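Local coordinates for protein putative silent information regulator 2,Putative silent information regulator 2 (Leishmania infantum, PDB 5OL0) that is a zinc-containing sirtuin that removes acetyl groups from protein lysines in an NAD-dependent reaction and probably regulates gene expression, at residues E86-S90 against V185-F191; L250-F254 against R278-F282; H109-Q115 against A135-L141; D198-D202 against P225-L229. One frame throughout, in Å; residues are numbered along the deposited sequence.

Interaction 1 of 4, residues E86-S90 against V185-F191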
loop_
_atom_site.group_PDB
_atom_site.type_symbol
_atom_site.label_atom_id
_atom_site.label_comp_id
_atom_site.label_asym_id
_atom_site.label_seq_id
_atom_site.Cartn_x
_atom_site.Cartn_y
_atom_site.Cartn_z
ATOM N N GLU A 86 13.977 5.868 -20.437
ATOM C CA GLU A 86 12.930 6.695 -20.986
ATOM C C GLU A 86 11.561 6.114 -20.699
ATOM O O GLU A 86 10.622 6.864 -20.503
ATOM C CB GLU A 86 13.167 7.016 -22.485
ATOM C CG GLU A 86 13.197 5.832 -23.453
ATOM C CD GLU A 86 14.564 5.130 -23.602
ATOM O OE1 GLU A 86 15.490 5.317 -22.753
ATOM O OE2 GLU A 86 14.699 4.365 -24.594
ATOM N N ILE A 87 11.434 4.786 -20.590
ATOM C CA ILE A 87 10.112 4.187 -20.374
ATOM C C ILE A 87 9.587 4.478 -18.959
ATOM O O ILE A 87 8.463 4.940 -18.782
ATOM C CB ILE A 87 10.098 2.657 -20.621
ATOM C CG1 ILE A 87 10.347 2.366 -22.110
ATOM C CG2 ILE A 87 8.763 2.040 -20.178
ATOM C CD1 ILE A 87 10.783 0.948 -22.436
ATOM N N PHE A 88 10.375 4.194 -17.937
ATOM C CA PHE A 88 9.856 4.493 -16.597
ATOM C C PHE A 88 9.746 6.025 -16.435
ATOM O O PHE A 88 8.797 6.494 -15.877
ATOM C CB PHE A 88 10.673 3.875 -15.502
ATOM C CG PHE A 88 10.430 4.512 -14.169
ATOM C CD1 PHE A 88 9.345 4.135 -13.407
ATOM C CD2 PHE A 88 11.281 5.521 -13.708
ATOM C CE1 PHE A 88 9.118 4.740 -12.187
ATOM C CE2 PHE A 88 11.057 6.143 -12.494
ATOM C CZ PHE A 88 9.968 5.752 -11.742
ATOM N N TYR A 89 10.705 6.792 -16.935
ATOM C CA TYR A 89 10.639 8.236 -16.754
ATOM C C TYR A 89 9.411 8.825 -17.404
ATOM O O TYR A 89 8.862 9.804 -16.909
ATOM C CB TYR A 89 11.895 8.926 -17.271
ATOM C CG TYR A 89 12.883 9.100 -16.168
ATOM C CD1 TYR A 89 13.525 7.998 -15.598
ATOM C CD2 TYR A 89 13.137 10.345 -15.645
ATOM C CE1 TYR A 89 14.422 8.152 -14.557
ATOM C CE2 TYR A 89 14.035 10.509 -14.613
ATOM C CZ TYR A 89 14.680 9.420 -14.071
ATOM O OH TYR A 89 15.542 9.626 -13.023
ATOM N N SER A 90 8.997 8.236 -18.529
ATOM C CA SER A 90 7.787 8.636 -19.202
ATOM C C SER A 90 6.558 8.327 -18.376
ATOM O O SER A 90 5.638 9.132 -18.302
ATOM C CB SER A 90 7.724 7.994 -20.570
ATOM O OG SER A 90 6.551 8.369 -21.220
ATOM N N VAL A 185 19.596 7.401 -12.119
ATOM C CA VAL A 185 18.922 7.760 -10.853
ATOM C C VAL A 185 17.427 7.531 -11.052
ATOM O O VAL A 185 16.852 7.710 -12.188
ATOM C CB VAL A 185 19.264 9.199 -10.422
ATOM C CG1 VAL A 185 18.295 9.766 -9.370
ATOM C CG2 VAL A 185 20.695 9.229 -9.878
ATOM N N LYS A 186 16.798 7.096 -9.962
ATOM C CA LYS A 186 15.359 7.065 -9.868
ATOM C C LYS A 186 14.921 7.443 -8.479
ATOM O O LYS A 186 15.734 7.378 -7.524
ATOM C CB LYS A 186 14.800 5.700 -10.283
ATOM C CG LYS A 186 15.291 4.527 -9.456
ATOM C CD LYS A 186 14.290 3.383 -9.578
ATOM C CE LYS A 186 14.816 2.165 -8.841
ATOM N NZ LYS A 186 14.828 2.352 -7.362
ATOM N N PRO A 187 13.640 7.841 -8.347
ATOM C CA PRO A 187 13.047 7.935 -7.009
ATOM C C PRO A 187 13.168 6.629 -6.299
ATOM O O PRO A 187 13.302 5.568 -6.976
ATOM C CB PRO A 187 11.594 8.250 -7.291
ATOM C CG PRO A 187 11.611 8.917 -8.602
ATOM C CD PRO A 187 12.671 8.201 -9.396
ATOM N N ASN A 188 13.147 6.668 -4.981
ATOM C CA ASN A 188 13.376 5.480 -4.139
ATOM C C ASN A 188 12.117 4.659 -4.074
ATOM O O ASN A 188 11.582 4.412 -3.003
ATOM C CB ASN A 188 13.906 5.852 -2.719
ATOM C CG ASN A 188 15.370 6.337 -2.743
ATOM O OD1 ASN A 188 16.054 6.238 -3.783
ATOM N ND2 ASN A 188 15.850 6.901 -1.625
ATOM N N VAL A 189 11.595 4.309 -5.238
ATOM C CA VAL A 189 10.586 3.250 -5.375
ATOM C C VAL A 189 11.330 1.938 -5.475
ATOM O O VAL A 189 12.298 1.870 -6.169
ATOM C CB VAL A 189 9.727 3.446 -6.618
ATOM C CG1 VAL A 189 8.770 2.281 -6.801
ATOM C CG2 VAL A 189 8.926 4.718 -6.446
ATOM N N VAL A 190 10.895 0.907 -4.748
ATOM C CA VAL A 190 11.452 -0.426 -4.902
ATOM C C VAL A 190 10.938 -1.012 -6.243
ATOM O O VAL A 190 9.733 -1.146 -6.471
ATOM C CB VAL A 190 11.104 -1.351 -3.715
ATOM C CG1 VAL A 190 11.761 -2.755 -3.889
ATOM C CG2 VAL A 190 11.564 -0.760 -2.399
ATOM N N PHE A 191 11.861 -1.356 -7.132
ATOM C CA PHE A 191 11.493 -1.959 -8.415
ATOM C C PHE A 191 11.551 -3.472 -8.288
ATOM O O PHE A 191 12.254 -4.030 -7.395
ATOM C CB PHE A 191 12.462 -1.513 -9.519
ATOM C CG PHE A 191 12.099 -0.211 -10.180
ATOM C CD1 PHE A 191 11.429 0.805 -9.492
ATOM C CD2 PHE A 191 12.428 0.007 -11.513
ATOM C CE1 PHE A 191 11.102 1.989 -10.100
ATOM C CE2 PHE A 191 12.129 1.210 -12.121
ATOM C CZ PHE A 191 11.461 2.198 -11.422
#
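F88 has the most surface covered in this contact, followed by Y89 and F191. The F88 side chain points from helix 85-95 toward 185-191. The ring of F191 meets it edge-to-face: the ring centroids are 4.9 Å apart and the planes stand at 68°. The closest atoms are F88 CD1 and F191 CZ at 3.5 Å, with CZ over one face of the F88 ring. P187 sits at the edge of the same ring, with F88 CE2 4.1 Å from P187 CD. L81 of helix 78-83 also packs on F88 and F191, so the aromatic pair belongs to a larger apolar cluster.

Y89 makes the polar link. Its OH donates a very short hydrogen bond of 2.5 Å to V185 O. Strand 185-187 is an edge strand of the three-stranded antiparallel sheet in the sirtuin zinc-binding module. V185 lies next to C154 and C178, two of the four cysteines that hold the zinc ion. The helix thus packs against the module close to its metal site.

Beyond P187 the chain turns a corner in an inverse gamma turn centred on N188. K186 NZ spans the turn with a 2.8 Å hydrogen bond to V189 O. V190 O is hydrogen-bonded to the modified side chain of the bound p53 peptide.

Interaction 2 of 4, residues L250-F254 against R278-F282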
loop_
_atom_site.group_PDB
_atom_site.type_symbol
_atom_site.label_atom_id
_atom_site.label_comp_id
_atom_site.label_asym_id
_atom_site.label_seq_id
_atom_site.Cartn_x
_atom_site.Cartn_y
_atom_site.Cartn_z
ATOM N N LEU A 250 -6.745 -19.905 -2.295
ATOM C CA LEU A 250 -6.958 -20.782 -1.192
ATOM C C LEU A 250 -6.198 -20.387 0.074
ATOM O O LEU A 250 -6.371 -21.029 1.069
ATOM C CB LEU A 250 -6.588 -22.245 -1.617
ATOM C CG LEU A 250 -7.438 -22.795 -2.799
ATOM C CD1 LEU A 250 -7.002 -24.180 -3.335
ATOM C CD2 LEU A 250 -8.923 -22.817 -2.358
ATOM N N LEU A 251 -5.367 -19.347 0.075
ATOM C CA LEU A 251 -4.823 -18.845 1.370
ATOM C C LEU A 251 -5.826 -18.196 2.308
ATOM O O LEU A 251 -5.503 -18.039 3.501
ATOM C CB LEU A 251 -3.634 -17.924 1.168
ATOM C CG LEU A 251 -2.498 -18.889 0.750
ATOM C CD1 LEU A 251 -1.975 -18.461 -0.597
ATOM C CD2 LEU A 251 -1.439 -19.077 1.830
ATOM N N PHE A 252 -6.993 -17.818 1.779
ATOM C CA PHE A 252 -8.075 -17.215 2.564
ATOM C C PHE A 252 -9.296 -18.139 2.453
ATOM O O PHE A 252 -9.428 -18.811 1.457
ATOM C CB PHE A 252 -8.381 -15.824 2.040
ATOM C CG PHE A 252 -7.325 -14.827 2.382
ATOM C CD1 PHE A 252 -6.223 -14.659 1.582
ATOM C CD2 PHE A 252 -7.405 -14.079 3.535
ATOM C CE1 PHE A 252 -5.234 -13.740 1.908
ATOM C CE2 PHE A 252 -6.417 -13.142 3.844
ATOM C CZ PHE A 252 -5.346 -12.971 3.033
ATOM N N ARG A 253 -10.092 -18.226 3.506
ATOM C CA ARG A 253 -11.312 -19.043 3.550
ATOM C C ARG A 253 -12.386 -18.077 3.927
ATOM O O ARG A 253 -12.637 -17.858 5.114
ATOM C CB ARG A 253 -11.268 -20.128 4.641
ATOM C CG ARG A 253 -9.996 -20.932 4.723
ATOM C CD ARG A 253 -9.932 -21.989 3.636
ATOM N NE ARG A 253 -8.601 -22.603 3.552
ATOM C CZ ARG A 253 -8.160 -23.321 2.516
ATOM N NH1 ARG A 253 -8.937 -23.546 1.455
ATOM N NH2 ARG A 253 -6.924 -23.820 2.538
ATOM N N PHE A 254 -13.022 -17.467 2.945
ATOM C CA PHE A 254 -14.013 -16.452 3.316
ATOM C C PHE A 254 -15.391 -17.057 3.713
ATOM O O PHE A 254 -15.939 -16.621 4.746
ATOM C CB PHE A 254 -14.138 -15.454 2.205
ATOM C CG PHE A 254 -12.860 -14.645 1.927
ATOM C CD1 PHE A 254 -12.315 -13.828 2.891
ATOM C CD2 PHE A 254 -12.304 -14.623 0.646
ATOM C CE1 PHE A 254 -11.172 -13.050 2.602
ATOM C CE2 PHE A 254 -11.191 -13.846 0.345
ATOM C CZ PHE A 254 -10.616 -13.051 1.344
ATOM N N ARG A 278 -11.801 -17.376 10.358
ATOM C CA ARG A 278 -11.302 -16.081 10.801
ATOM C C ARG A 278 -11.181 -14.994 9.704
ATOM O O ARG A 278 -10.843 -13.883 10.038
ATOM C CB ARG A 278 -9.994 -16.240 11.626
ATOM C CG ARG A 278 -8.869 -17.100 11.044
ATOM C CD ARG A 278 -8.190 -16.401 9.903
ATOM N NE ARG A 278 -6.987 -17.059 9.424
ATOM C CZ ARG A 278 -5.743 -16.814 9.831
ATOM N NH1 ARG A 278 -5.439 -15.933 10.784
ATOM N NH2 ARG A 278 -4.779 -17.476 9.252
ATOM N N ASP A 279 -11.455 -15.326 8.444
ATOM C CA ASP A 279 -11.369 -14.422 7.291
ATOM C C ASP A 279 -12.728 -13.925 6.923
ATOM O O ASP A 279 -13.729 -14.621 7.117
ATOM C CB ASP A 279 -10.823 -15.155 6.059
ATOM C CG ASP A 279 -9.434 -15.644 6.249
ATOM O OD1 ASP A 279 -8.705 -15.064 7.065
ATOM O OD2 ASP A 279 -9.053 -16.623 5.580
ATOM N N VAL A 280 -12.777 -12.654 6.546
ATOM C CA VAL A 280 -13.954 -12.047 5.978
ATOM C C VAL A 280 -13.564 -11.128 4.830
ATOM O O VAL A 280 -12.508 -10.483 4.888
ATOM C CB VAL A 280 -14.737 -11.343 7.092
ATOM C CG1 VAL A 280 -13.922 -10.250 7.729
ATOM C CG2 VAL A 280 -16.033 -10.825 6.552
ATOM N N LEU A 281 -14.367 -11.145 3.772
ATOM C CA LEU A 281 -14.219 -10.265 2.608
ATOM C C LEU A 281 -15.353 -9.276 2.506
ATOM O O LEU A 281 -16.513 -9.678 2.469
ATOM C CB LEU A 281 -14.240 -11.052 1.346
ATOM C CG LEU A 281 -14.092 -10.316 0.032
ATOM C CD1 LEU A 281 -12.744 -9.646 -0.127
ATOM C CD2 LEU A 281 -14.294 -11.365 -1.039
ATOM N N PHE A 282 -15.026 -7.984 2.534
ATOM C CA PHE A 282 -16.004 -6.925 2.422
ATOM C C PHE A 282 -15.776 -6.344 1.055
ATOM O O PHE A 282 -14.749 -5.684 0.809
ATOM C CB PHE A 282 -15.800 -5.875 3.505
ATOM C CG PHE A 282 -16.128 -6.372 4.899
ATOM C CD1 PHE A 282 -17.413 -6.741 5.226
ATOM C CD2 PHE A 282 -15.146 -6.437 5.881
ATOM C CE1 PHE A 282 -17.734 -7.186 6.500
ATOM C CE2 PHE A 282 -15.457 -6.843 7.188
ATOM C CZ PHE A 282 -16.741 -7.256 7.482
HETATM O O HOH W 1 -11.532 -18.250 7.450
#
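The chain of 250-254 leaves a short 3-10 segment at L251 and runs on as a loop beside strand 279-282. The backbones come closest at F254 and V280, with CA atoms 5.1 Å apart. No direct backbone hydrogen bond joins the two segments. Water 1 links them instead: it donates to R253 O at 2.6 Å and accepts from R278 N at 3.0 Å.

D279 is the most covered residue. Its OD2 accepts a hydrogen bond from R253 N at 2.8 Å. Its OD1 forms a salt bridge with R239. Strand 279-282 is an edge strand of the parallel Rossmann-type sheet, and R239 begins the neighbouring strand 239-242. The ring of F252 makes a cation-pi contact with R239.

F254 lays its ring over L281. L281 CB is 3.8 Å from the centroid of the F254 ring and nearly above it, a CH-pi contact. F254 CD1 also lies 3.7 Å from D279 CB. L281 in turn lies near N243, which probably binds NAD.

Interaction 3 of 4, residues H109-Q115 against A135-L141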
loop_
_atom_site.group_PDB
_atom_site.type_symbol
_atom_site.label_atom_id
_atom_site.label_comp_id
_atom_site.label_asym_id
_atom_site.label_seq_id
_atom_site.Cartn_x
_atom_site.Cartn_y
_atom_site.Cartn_z
ATOM N N HIS A 109 -6.888 8.494 6.426
ATOM C CA HIS A 109 -7.252 9.190 7.649
ATOM C C HIS A 109 -7.685 8.182 8.724
ATOM O O HIS A 109 -7.372 8.367 9.873
ATOM C CB HIS A 109 -8.383 10.196 7.382
ATOM C CG HIS A 109 -7.940 11.381 6.587
ATOM N ND1 HIS A 109 -6.892 12.173 6.985
ATOM C CD2 HIS A 109 -8.387 11.895 5.420
ATOM C CE1 HIS A 109 -6.723 13.133 6.102
ATOM N NE2 HIS A 109 -7.637 13.009 5.163
ATOM N N PHE A 110 -8.428 7.154 8.342
ATOM C CA PHE A 110 -8.825 6.132 9.305
ATOM C C PHE A 110 -7.622 5.497 10.002
ATOM O O PHE A 110 -7.643 5.252 11.181
ATOM C CB PHE A 110 -9.711 5.066 8.640
ATOM C CG PHE A 110 -10.178 3.992 9.577
ATOM C CD1 PHE A 110 -11.105 4.278 10.565
ATOM C CD2 PHE A 110 -9.732 2.678 9.457
ATOM C CE1 PHE A 110 -11.549 3.315 11.450
ATOM C CE2 PHE A 110 -10.208 1.680 10.315
ATOM C CZ PHE A 110 -11.101 2.004 11.338
ATOM N N ILE A 111 -6.601 5.167 9.232
ATOM C CA ILE A 111 -5.461 4.557 9.811
ATOM C C ILE A 111 -4.791 5.514 10.828
ATOM O O ILE A 111 -4.261 5.100 11.859
ATOM C CB ILE A 111 -4.463 4.109 8.656
ATOM C CG1 ILE A 111 -5.096 3.053 7.766
ATOM C CG2 ILE A 111 -3.194 3.596 9.273
ATOM C CD1 ILE A 111 -4.307 2.740 6.501
ATOM N N ARG A 112 -4.702 6.783 10.461
ATOM C CA ARG A 112 -4.263 7.759 11.381
ATOM C C ARG A 112 -5.106 7.721 12.659
ATOM O O ARG A 112 -4.548 7.806 13.777
ATOM C CB ARG A 112 -4.313 9.125 10.742
ATOM C CG ARG A 112 -4.192 10.325 11.678
ATOM C CD ARG A 112 -2.871 10.323 12.360
ATOM N NE ARG A 112 -2.696 11.449 13.285
ATOM C CZ ARG A 112 -2.509 12.752 12.946
ATOM N NH1 ARG A 112 -2.306 13.652 13.905
ATOM N NH2 ARG A 112 -2.535 13.191 11.685
ATOM N N LEU A 113 -6.419 7.660 12.528
ATOM C CA LEU A 113 -7.247 7.522 13.743
ATOM C C LEU A 113 -6.911 6.283 14.547
ATOM O O LEU A 113 -6.869 6.376 15.768
ATOM C CB LEU A 113 -8.711 7.500 13.423
ATOM C CG LEU A 113 -9.236 8.766 12.753
ATOM C CD1 LEU A 113 -10.746 8.577 12.593
ATOM C CD2 LEU A 113 -8.886 10.064 13.474
ATOM N N LEU A 114 -6.662 5.126 13.890
ATOM C CA LEU A 114 -6.303 3.956 14.680
ATOM C C LEU A 114 -5.035 4.254 15.478
ATOM O O LEU A 114 -4.924 3.853 16.601
ATOM C CB LEU A 114 -6.067 2.717 13.823
ATOM C CG LEU A 114 -7.319 2.197 13.097
ATOM C CD1 LEU A 114 -6.972 0.995 12.202
ATOM C CD2 LEU A 114 -8.408 1.827 14.108
ATOM N N GLN A 115 -4.092 4.971 14.893
ATOM C CA GLN A 115 -2.856 5.279 15.590
ATOM C C GLN A 115 -3.134 6.145 16.786
ATOM O O GLN A 115 -2.673 5.871 17.885
ATOM C CB GLN A 115 -1.900 6.022 14.677
ATOM C CG GLN A 115 -0.725 6.739 15.334
ATOM C CD GLN A 115 0.021 7.496 14.267
ATOM O OE1 GLN A 115 0.638 6.898 13.375
ATOM N NE2 GLN A 115 -0.111 8.810 14.285
ATOM N N ALA A 135 -1.331 11.546 5.630
ATOM C CA ALA A 135 -2.371 11.516 6.651
ATOM C C ALA A 135 -1.823 11.599 8.098
ATOM O O ALA A 135 -2.620 11.559 9.005
ATOM C CB ALA A 135 -3.243 10.254 6.497
ATOM N N GLY A 136 -0.510 11.594 8.298
ATOM C CA GLY A 136 0.148 11.712 9.630
ATOM C C GLY A 136 0.418 10.394 10.312
ATOM O O GLY A 136 0.592 10.308 11.535
ATOM N N VAL A 137 0.504 9.318 9.557
ATOM C CA VAL A 137 0.869 8.061 10.199
ATOM C C VAL A 137 2.324 8.207 10.531
ATOM O O VAL A 137 3.128 8.601 9.665
ATOM C CB VAL A 137 0.637 6.870 9.261
ATOM C CG1 VAL A 137 1.027 5.574 9.974
ATOM C CG2 VAL A 137 -0.836 6.868 8.875
ATOM N N SER A 138 2.698 7.905 11.763
ATOM C CA SER A 138 4.032 8.283 12.221
ATOM C C SER A 138 5.138 7.363 11.610
ATOM O O SER A 138 4.863 6.215 11.195
ATOM C CB SER A 138 4.117 8.231 13.728
ATOM O OG SER A 138 4.284 6.890 14.131
ATOM N N PRO A 139 6.380 7.839 11.603
ATOM C CA PRO A 139 7.481 7.071 11.000
ATOM C C PRO A 139 7.745 5.704 11.618
ATOM O O PRO A 139 8.015 4.754 10.896
ATOM C CB PRO A 139 8.692 7.981 11.182
ATOM C CG PRO A 139 8.110 9.372 11.181
ATOM C CD PRO A 139 6.755 9.264 11.834
ATOM N N GLU A 140 7.659 5.602 12.937
ATOM C CA GLU A 140 7.829 4.340 13.621
ATOM C C GLU A 140 6.691 3.360 13.310
ATOM O O GLU A 140 6.918 2.161 13.336
ATOM C CB GLU A 140 8.026 4.527 15.163
ATOM C CG GLU A 140 6.894 5.242 15.863
ATOM C CD GLU A 140 7.077 6.775 15.987
ATOM O OE1 GLU A 140 7.595 7.485 15.058
ATOM O OE2 GLU A 140 6.637 7.293 17.043
ATOM N N LEU A 141 5.512 3.864 12.960
ATOM C CA LEU A 141 4.364 2.973 12.669
ATOM C C LEU A 141 4.110 2.682 11.166
ATOM O O LEU A 141 3.440 1.701 10.832
ATOM C CB LEU A 141 3.108 3.507 13.313
ATOM C CG LEU A 141 3.120 3.556 14.846
ATOM C CD1 LEU A 141 1.795 4.087 15.352
ATOM C CD2 LEU A 141 3.416 2.186 15.473
HETATM O O HOH W 2 -5.316 12.474 8.994
#
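Three side-chain to backbone hydrogen bonds tie helix 106-116 to the loop that follows helix 131-134. The terminal amide of Q115 makes two of them. Q115 OE1 accepts from S138 N at 2.8 Å, and Q115 NE2 donates to G136 O at 3.2 Å. R112 NH2 donates the third, to A135 O at 3.1 Å. The other side of this guanidinium is engaged by D116, in a salt bridge to R112 NE. Both helices lie in the Rossmann-type domain, and the loop leads into strand 142-144, an edge strand of its parallel sheet.

Helix 131-134 ends in a Schellman motif. G136 has positive phi, which favours glycine. A CB at this position would also clash with R112 NH2. The carbonyls of A135 and G136 near this helix end accept the bonds from R112 and Q115. Water 2 adds a bridge, hydrogen-bonded to H109 ND1 at 2.6 Å and donating to A135 O at 2.8 Å.

Packing accompanies these bonds. A135 points its methyl toward the helix, with CB 4.0 Å from H109 N. V137 packs on the helix too, its CG2 4.1 Å from I111 CG2. I111 also touches V38 and V40 of the central strand 36-40. At the far end of the loop, L141 CD1 reaches to 3.6 Å from Q115 OE1.

Interaction 4 of 4, residues D198-D202 against P225-L229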
loop_
_atom_site.group_PDB
_atom_site.type_symbol
_atom_site.label_atom_id
_atom_site.label_comp_id
_atom_site.label_asym_id
_atom_site.label_seq_id
_atom_site.Cartn_x
_atom_site.Cartn_y
_atom_site.Cartn_z
ATOM N N ASP A 198 14.606 -2.586 5.126
ATOM C CA ASP A 198 14.714 -3.312 6.384
ATOM C C ASP A 198 13.458 -3.295 7.213
ATOM O O ASP A 198 13.128 -4.258 7.874
ATOM C CB ASP A 198 15.771 -2.621 7.277
ATOM C CG ASP A 198 17.197 -2.944 6.888
ATOM O OD1 ASP A 198 17.468 -4.057 6.409
ATOM O OD2 ASP A 198 18.076 -2.090 7.157
ATOM N N ALA A 199 12.819 -2.133 7.246
ATOM C CA ALA A 199 11.641 -1.967 8.009
ATOM C C ALA A 199 10.509 -2.906 7.546
ATOM O O ALA A 199 9.628 -3.257 8.355
ATOM C CB ALA A 199 11.194 -0.527 7.937
ATOM N N PHE A 200 10.491 -3.296 6.274
ATOM C CA PHE A 200 9.539 -4.341 5.831
ATOM C C PHE A 200 9.797 -5.647 6.539
ATOM O O PHE A 200 8.884 -6.284 7.071
ATOM C CB PHE A 200 9.576 -4.570 4.318
ATOM C CG PHE A 200 8.824 -5.772 3.934
ATOM C CD1 PHE A 200 7.451 -5.737 3.868
ATOM C CD2 PHE A 200 9.474 -6.995 3.807
ATOM C CE1 PHE A 200 6.734 -6.866 3.582
ATOM C CE2 PHE A 200 8.762 -8.124 3.502
ATOM C CZ PHE A 200 7.392 -8.067 3.382
ATOM N N PHE A 201 11.062 -6.052 6.602
ATOM C CA PHE A 201 11.406 -7.332 7.266
ATOM C C PHE A 201 11.184 -7.328 8.790
ATOM O O PHE A 201 10.797 -8.350 9.367
ATOM C CB PHE A 201 12.829 -7.763 6.857
ATOM C CG PHE A 201 12.913 -8.056 5.389
ATOM C CD1 PHE A 201 12.348 -9.228 4.902
ATOM C CD2 PHE A 201 13.443 -7.123 4.498
ATOM C CE1 PHE A 201 12.319 -9.479 3.538
ATOM C CE2 PHE A 201 13.429 -7.369 3.132
ATOM C CZ PHE A 201 12.860 -8.565 2.651
ATOM N N ASP A 202 11.366 -6.161 9.382
ATOM C CA ASP A 202 10.997 -5.914 10.821
ATOM C C ASP A 202 9.507 -6.195 11.023
ATOM O O ASP A 202 9.095 -6.971 11.884
ATOM C CB ASP A 202 11.319 -4.452 11.141
ATOM C CG ASP A 202 11.137 -4.114 12.598
ATOM O OD1 ASP A 202 12.011 -4.502 13.386
ATOM O OD2 ASP A 202 10.103 -3.504 12.967
ATOM N N PRO A 225 7.966 -10.029 -1.516
ATOM C CA PRO A 225 7.419 -10.739 -0.372
ATOM C C PRO A 225 6.265 -10.059 0.462
ATOM O O PRO A 225 5.814 -10.628 1.451
ATOM C CB PRO A 225 8.660 -10.932 0.503
ATOM C CG PRO A 225 9.506 -9.739 0.239
ATOM C CD PRO A 225 9.253 -9.378 -1.206
ATOM N N PHE A 226 5.808 -8.896 0.054
ATOM C CA PHE A 226 4.719 -8.166 0.692
ATOM C C PHE A 226 3.523 -9.048 0.983
ATOM O O PHE A 226 2.995 -9.026 2.087
ATOM C CB PHE A 226 4.242 -6.973 -0.173
ATOM C CG PHE A 226 3.264 -6.058 0.553
ATOM C CD1 PHE A 226 3.750 -4.993 1.349
ATOM C CD2 PHE A 226 1.901 -6.319 0.563
ATOM C CE1 PHE A 226 2.863 -4.157 2.046
ATOM C CE2 PHE A 226 1.012 -5.487 1.259
ATOM C CZ PHE A 226 1.487 -4.401 1.993
ATOM N N ALA A 227 3.130 -9.869 0.026
ATOM C CA ALA A 227 1.960 -10.735 0.199
ATOM C C ALA A 227 2.120 -11.779 1.308
ATOM O O ALA A 227 1.157 -12.400 1.715
ATOM C CB ALA A 227 1.611 -11.385 -1.106
ATOM N N LEU A 228 3.314 -11.930 1.862
ATOM C CA LEU A 228 3.472 -12.880 2.980
ATOM C C LEU A 228 2.925 -12.364 4.277
ATOM O O LEU A 228 2.637 -13.150 5.177
ATOM C CB LEU A 228 4.899 -13.239 3.228
ATOM C CG LEU A 228 5.554 -14.177 2.236
ATOM C CD1 LEU A 228 7.047 -14.185 2.533
ATOM C CD2 LEU A 228 4.957 -15.570 2.443
ATOM N N LEU A 229 2.783 -11.049 4.379
ATOM C CA LEU A 229 2.416 -10.463 5.660
ATOM C C LEU A 229 1.220 -11.128 6.342
ATOM O O LEU A 229 1.319 -11.555 7.477
ATOM C CB LEU A 229 2.216 -8.943 5.526
ATOM C CG LEU A 229 3.521 -8.176 5.499
ATOM C CD1 LEU A 229 3.280 -6.794 4.932
ATOM C CD2 LEU A 229 4.150 -8.053 6.903
#
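No hydrogen bond crosses this buried contact, which is built mainly from apolar packing. F200 dominates it. Its side chain points from helix 198-207 toward 225-229 and meets three residues there. F200 CE2 lies 3.7 Å from P225 CG. F200 CE1 lies 3.7 Å from L229 CD1 and 4.2 Å from F226 CD1. F201 adds a looser touch, with F201 CZ 4.3 Å from P225 CG. P225 follows a cis peptide bond, and its CB points toward the helix.

One contact involves a backbone polar atom: P225 O sits at the edge of the F200 ring, 3.6 Å from F200 CZ. This carbonyl also accepts a hydrogen bond from L228 N at 2.8 Å, within a helix-like turn. The turn lies in the connection between strands 213-217 and 239-242 of the Rossmann-type parallel sheet, and F226 and L229 pack on C124 of strand 120-125. F200 thus joins helix 198-207 to this connection. F226 lies next to Q126 and T219, which probably bind NAD.

The bound p53 peptide lies beside the contact. F201 packs on a basic side chain of this peptide, and P225 touches a polar one.

Overall arrangement
The four contacts span a single sirtuin catalytic fold. Interaction 1 belongs to the zinc-binding and helical part. Interactions 2, 3 and 4 belong to the Rossmann-type domain with its six-stranded parallel sheet. Interaction 3 leads into one edge strand, 142-144, and interaction 2 includes the other, 279-282. Interactions 1 and 2 lie on opposite sides of the chain's centre, their centres 35 Å apart. Interactions 3 and 4 are the closest pair by centres, at 18 Å. Along the chain, interaction 3 is nested within the loop closed by interaction 1; interactions 4 and 2 follow. Interactions 1 and 4 both reach the bound peptide, so substrate lies between the two parts.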